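Local coordinates for protection of telomeres protein 1 (Schizosaccharomyces pombe, PDB 4HJ8), which binds the single-stranded 3' overhang of telomeric DNA, protecting chromosome ends and regulating telomerase and telomere length, at residues N93-I98 and E105-G110. The protein carries 1 engineered substitution. Residues are numbered along the deposited sequence; the frame is centred on the assembly and turned at random. Where two conformers were deposited one is given.
With nucleotides of chain B.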
ATOM      1  N   ASN A  93       2.688  11.733   0.441  1.00 23.16           N
ATOM      2  CA  ASN A  93       3.185  12.222   1.721  1.00 25.79           C
ATOM      3  C   ASN A  93       2.630  11.424   2.894  1.00 28.79           C
ATOM      4  O   ASN A  93       2.164  11.992   3.890  1.00 29.19           O
ATOM      5  CB  ASN A  93       2.906  13.724   1.875  1.00 26.00           C
ATOM      6  CG  ASN A  93       3.364  14.530   0.659  1.00 27.22           C
ATOM      7  OD1 ASN A  93       4.448  14.302   0.121  1.00 28.11           O
ATOM      8  ND2 ASN A  93       2.522  15.445   0.200  1.00 28.19           N
ATOM      9  N   VAL A  94       2.683  10.099   2.761  1.00 25.82           N
ATOM     10  CA  VAL A  94       2.273   9.200   3.837  1.00 25.94           C
ATOM     11  C   VAL A  94       3.445   8.833   4.757  1.00 25.27           C
ATOM     12  O   VAL A  94       4.608   8.915   4.367  1.00 25.34           O
ATOM     13  CB  VAL A  94       1.565   7.920   3.288  1.00 25.71           C
ATOM     14  CG1 VAL A  94       0.364   8.318   2.417  1.00 23.13           C
ATOM     15  CG2 VAL A  94       2.525   7.044   2.501  1.00 19.53           C
ATOM     16  N   ARG A  95       3.135   8.433   5.982  1.00 26.26           N
ATOM     17  CA  ARG A  95       4.170   8.113   6.953  1.00 26.56           C
ATOM     18  C   ARG A  95       4.536   6.631   6.893  1.00 25.30           C
ATOM     19  O   ARG A  95       3.668   5.777   6.710  1.00 23.13           O
ATOM     20  CB  ARG A  95       3.712   8.477   8.375  1.00 27.26           C
ATOM     21  CG  ARG A  95       4.822   8.404   9.414  1.00 34.93           C
ATOM     22  CD  ARG A  95       4.336   8.668  10.843  1.00 38.37           C
ATOM     23  NE  ARG A  95       4.068   7.434  11.589  1.00 38.71           N
ATOM     24  CZ  ARG A  95       3.554   7.403  12.818  1.00 38.73           C
ATOM     25  NH1 ARG A  95       3.268   8.535  13.434  1.00 45.42           N
ATOM     26  NH2 ARG A  95       3.313   6.252  13.433  1.00 34.45           N
ATOM     27  N   THR A  96       5.825   6.328   7.036  1.00 21.95           N
ATOM     28  CA  THR A  96       6.248   4.946   7.218  1.00 22.46           C
ATOM     29  C   THR A  96       6.688   4.739   8.671  1.00 23.53           C
ATOM     30  O   THR A  96       7.169   5.660   9.333  1.00 19.90           O
ATOM     31  CB  THR A  96       7.410   4.558   6.284  1.00 22.84           C
ATOM     32  OG1 THR A  96       8.580   5.278   6.669  1.00 21.43           O
ATOM     33  CG2 THR A  96       7.069   4.869   4.812  1.00 25.48           C
ATOM     34  N   LYS A  97       6.501   3.529   9.170  1.00 20.65           N
ATOM     35  CA  LYS A  97       6.999   3.160  10.484  1.00 24.07           C
ATOM     36  C   LYS A  97       7.416   1.695  10.502  1.00 27.67           C
ATOM     37  O   LYS A  97       7.471   1.031   9.465  1.00 25.01           O
ATOM     38  CB  LYS A  97       5.952   3.395  11.571  1.00 22.02           C
ATOM     39  CG  LYS A  97       4.592   2.769  11.289  1.00 25.15           C
ATOM     40  CD  LYS A  97       3.708   2.856  12.525  1.00 31.64           C
ATOM     41  CE  LYS A  97       4.197   1.923  13.623  1.00 33.96           C
ATOM     42  NZ  LYS A  97       3.204   1.809  14.728  1.00 33.85           N
ATOM     43  N   ILE A  98       7.719   1.202  11.694  1.00 25.10           N
ATOM     44  CA  ILE A  98       8.018  -0.202  11.864  1.00 30.58           C
ATOM     45  C   ILE A  98       7.118  -0.810  12.934  1.00 33.52           C
ATOM     46  O   ILE A  98       6.973  -0.246  14.026  1.00 33.06           O
ATOM     47  CB  ILE A  98       9.481  -0.393  12.240  1.00 30.60           C
ATOM     48  CG1 ILE A  98      10.344  -0.060  11.040  1.00 31.36           C
ATOM     49  CG2 ILE A  98       9.727  -1.824  12.676  1.00 35.38           C
ATOM     50  CD1 ILE A  98      11.787  -0.200  11.314  1.00 44.55           C
ATOM     51  N   GLU A 105       5.607  -0.545   7.497  1.00 19.91           N
ATOM     52  CA  GLU A 105       4.173  -0.336   7.453  1.00 21.93           C
ATOM     53  C   GLU A 105       3.949   1.121   7.095  1.00 25.87           C
ATOM     54  O   GLU A 105       4.750   1.984   7.444  1.00 21.75           O
ATOM     55  CB  GLU A 105       3.590  -0.607   8.839  1.00 26.06           C
ATOM     56  CG  GLU A 105       2.124  -0.859   8.876  1.00 29.15           C
ATOM     57  CD  GLU A 105       1.645  -1.272  10.258  1.00 29.22           C
ATOM     58  OE1 GLU A 105       2.163  -0.763  11.283  1.00 24.30           O
ATOM     59  OE2 GLU A 105       0.742  -2.116  10.312  1.00 37.67           O
ATOM     60  N   CYS A 106       2.857   1.401   6.402  1.00 22.78           N
ATOM     61  CA  CYS A 106       2.520   2.770   6.053  0.60 20.91           C
ATOM     62  C   CYS A 106       1.285   3.204   6.853  1.00 22.13           C
ATOM     63  O   CYS A 106       0.346   2.428   7.022  1.00 20.70           O
ATOM     64  CB  CYS A 106       2.312   2.873   4.536  0.60 20.22           C
ATOM     65  SG  CYS A 106       1.333   4.254   3.952  0.60 26.85           S
ATOM     66  N   ILE A 107       1.304   4.435   7.354  1.00 21.83           N
ATOM     67  CA  ILE A 107       0.211   4.937   8.195  1.00 22.66           C
ATOM     68  C   ILE A 107      -0.352   6.242   7.658  1.00 23.44           C
ATOM     69  O   ILE A 107       0.411   7.149   7.301  1.00 26.99           O
ATOM     70  CB  ILE A 107       0.683   5.186   9.651  1.00 24.46           C
ATOM     71  CG1 ILE A 107       1.375   3.937  10.220  1.00 23.59           C
ATOM     72  CG2 ILE A 107      -0.477   5.591  10.535  1.00 22.46           C
ATOM     73  CD1 ILE A 107       0.456   2.792  10.411  1.00 23.22           C
ATOM     74  N   LEU A 108      -1.681   6.336   7.607  1.00 21.75           N
ATOM     75  CA  LEU A 108      -2.370   7.605   7.339  1.00 23.00           C
ATOM     76  C   LEU A 108      -3.181   8.060   8.554  1.00 20.73           C
ATOM     77  O   LEU A 108      -4.309   7.626   8.766  1.00 16.69           O
ATOM     78  CB  LEU A 108      -3.261   7.505   6.100  1.00 23.53           C
ATOM     79  CG  LEU A 108      -2.525   7.477   4.755  1.00 26.11           C
ATOM     80  CD1 LEU A 108      -2.068   6.063   4.423  1.00 24.67           C
ATOM     81  CD2 LEU A 108      -3.382   8.041   3.628  1.00 20.31           C
ATOM     82  N   HIS A 109      -2.575   8.925   9.359  1.00 19.99           N
ATOM     83  CA  HIS A 109      -3.198   9.477  10.546  1.00 21.54           C
ATOM     84  C   HIS A 109      -4.232  10.541  10.191  1.00 20.94           C
ATOM     85  O   HIS A 109      -4.087  11.228   9.191  1.00 24.55           O
ATOM     86  CB  HIS A 109      -2.133  10.130  11.427  1.00 22.54           C
ATOM     87  CG  HIS A 109      -1.280   9.153  12.167  1.00 24.46           C
ATOM     88  ND1 HIS A 109      -1.736   8.420  13.236  1.00 23.11           N
ATOM     89  CD2 HIS A 109       0.021   8.796  11.996  1.00 23.49           C
ATOM     90  CE1 HIS A 109      -0.764   7.655  13.697  1.00 24.57           C
ATOM     91  NE2 HIS A 109       0.312   7.872  12.960  1.00 25.44           N
ATOM     92  N   GLY A 110      -5.256  10.702  11.023  1.00 20.17           N
ATOM     93  CA  GLY A 110      -6.207  11.778  10.805  1.00 25.28           C
ATOM     94  C   GLY A 110      -5.478  13.108  10.848  1.00 30.51           C
ATOM     95  O   GLY A 110      -4.714  13.361  11.776  1.00 31.50           O
TER
ATOM     96  P    DG B   2      -5.409   0.931  20.037  1.00 58.80           P
ATOM     97  OP1  DG B   2      -6.495   0.577  20.966  1.00 62.29           O
ATOM     98  OP2  DG B   2      -4.028   0.484  20.302  1.00 52.29           O
ATOM     99  O5'  DG B   2      -5.817   0.469  18.572  1.00 51.93           O
ATOM    100  C5'  DG B   2      -6.626  -0.671  18.396  1.00 56.95           C
ATOM    101  C4'  DG B   2      -5.965  -1.627  17.426  1.00 58.38           C
ATOM    102  O4'  DG B   2      -5.426  -0.877  16.315  1.00 52.46           O
ATOM    103  C3'  DG B   2      -4.755  -2.368  17.967  1.00 59.73           C
ATOM    104  O3'  DG B   2      -5.162  -3.484  18.745  1.00 69.95           O
ATOM    105  C2'  DG B   2      -4.083  -2.798  16.669  1.00 53.51           C
ATOM    106  C1'  DG B   2      -4.350  -1.603  15.758  1.00 48.75           C
ATOM    107  N9   DG B   2      -3.209  -0.707  15.621  1.00 42.82           N
ATOM    108  C8   DG B   2      -2.908   0.389  16.387  1.00 35.93           C
ATOM    109  N7   DG B   2      -1.817   0.992  16.015  1.00 33.83           N
ATOM    110  C5   DG B   2      -1.365   0.249  14.934  1.00 35.22           C
ATOM    111  C6   DG B   2      -0.225   0.415  14.116  1.00 34.51           C
ATOM    112  O6   DG B   2       0.648   1.286  14.180  1.00 30.66           O
ATOM    113  N1   DG B   2      -0.148  -0.567  13.138  1.00 30.79           N
ATOM    114  C2   DG B   2      -1.053  -1.580  12.966  1.00 37.94           C
ATOM    115  N2   DG B   2      -0.813  -2.434  11.966  1.00 36.90           N
ATOM    116  N3   DG B   2      -2.122  -1.749  13.724  1.00 39.87           N
ATOM    117  C4   DG B   2      -2.212  -0.801  14.683  1.00 39.44           C
ATOM    118  O5'  DG B   1      -1.857   4.861  19.669  1.00 52.09           O
ATOM    119  C5'  DG B   1      -2.861   5.111  20.644  1.00 55.79           C
ATOM    120  C4'  DG B   1      -4.211   4.579  20.194  1.00 50.11           C
ATOM    121  O4'  DG B   1      -4.756   5.437  19.160  1.00 46.84           O
ATOM    122  C3'  DG B   1      -4.180   3.184  19.593  1.00 44.33           C
ATOM    123  O3'  DG B   1      -5.391   2.519  19.890  1.00 54.58           O
ATOM    124  C2'  DG B   1      -4.049   3.465  18.101  1.00 41.95           C
ATOM    125  C1'  DG B   1      -4.895   4.723  17.952  1.00 39.41           C
ATOM    126  N9   DG B   1      -4.481   5.599  16.861  1.00 32.17           N
ATOM    127  C8   DG B   1      -3.214   5.768  16.366  1.00 29.47           C
ATOM    128  N7   DG B   1      -3.150   6.624  15.389  1.00 29.98           N
ATOM    129  C5   DG B   1      -4.458   7.053  15.224  1.00 29.22           C
ATOM    130  C6   DG B   1      -5.005   7.984  14.311  1.00 25.20           C
ATOM    131  O6   DG B   1      -4.425   8.635  13.436  1.00 27.19           O
ATOM    132  N1   DG B   1      -6.375   8.127  14.482  1.00 22.74           N
ATOM    133  C2   DG B   1      -7.123   7.459  15.413  1.00 24.96           C
ATOM    134  N2   DG B   1      -8.431   7.731  15.425  1.00 22.29           N
ATOM    135  N3   DG B   1      -6.625   6.584  16.274  1.00 30.19           N
ATOM    136  C4   DG B   1      -5.290   6.432  16.123  1.00 28.14           C
TER
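Lys97 and Glu105 face each other as a hydrogen-bonded antiparallel pair and read one base together. Their side chains run alongside each other in the same direction: Lys97 NZ donates to O6 of DG2 of chain B at 2.7 Å, while Glu105 OE1 accepts from N1 of the same guanine at 3.0 Å in a nearly straight bond (171°). The two charged groups stay beyond salt-bridge range, Lys97 NZ lying 4.4 Å from Glu105 OE1, and the second carboxylate oxygen of Glu105 is held by a salt bridge to Arg68. Lys97 reaches the base with CG turned between its backbone N and carbonyl carbon (chi1 52°) and a bend at chi3, a path that lays its CD tightly against Ile107 CG1, 3.5 Å away.

The backbones are joined by two reciprocal pairs of hydrogen bonds, Arg95 with Ile107 and Lys97 with Glu105. Between them Thr96 and Cys106 form the non-hydrogen-bonded pair, where Cys106 CA and Thr96 CA make CA-H...O contacts to Arg95 O and Glu105 O.

On the DNA-facing side, His109 NE2 sits over one face of the Arg95 guanidinium near its rim, the planes 59° apart; the Arg95 NH1 to His109 NE2 approach of 3.1 Å has too poor an angle for a hydrogen bond. The other ring nitrogen, His109 ND1, donates to O6 of DG1 of chain B at 2.7 Å, and Gly110 N donates to that same oxygen.

On the face that carries Cys106, apolar groups meet: Val94 packs CG2 on Cys106 SG and CG1 against Leu108 CG (3.8 Å), and Met91 of strand 88-92 touches both Cys106 and Leu108. Strands 94-98 and 104-108 form a beta hairpin of Pot1's OB-fold single-stranded-DNA-binding domain; Lys97 and Glu105 on it bind DG2, while His109 and Gly110, just beyond the strand, bind DG1.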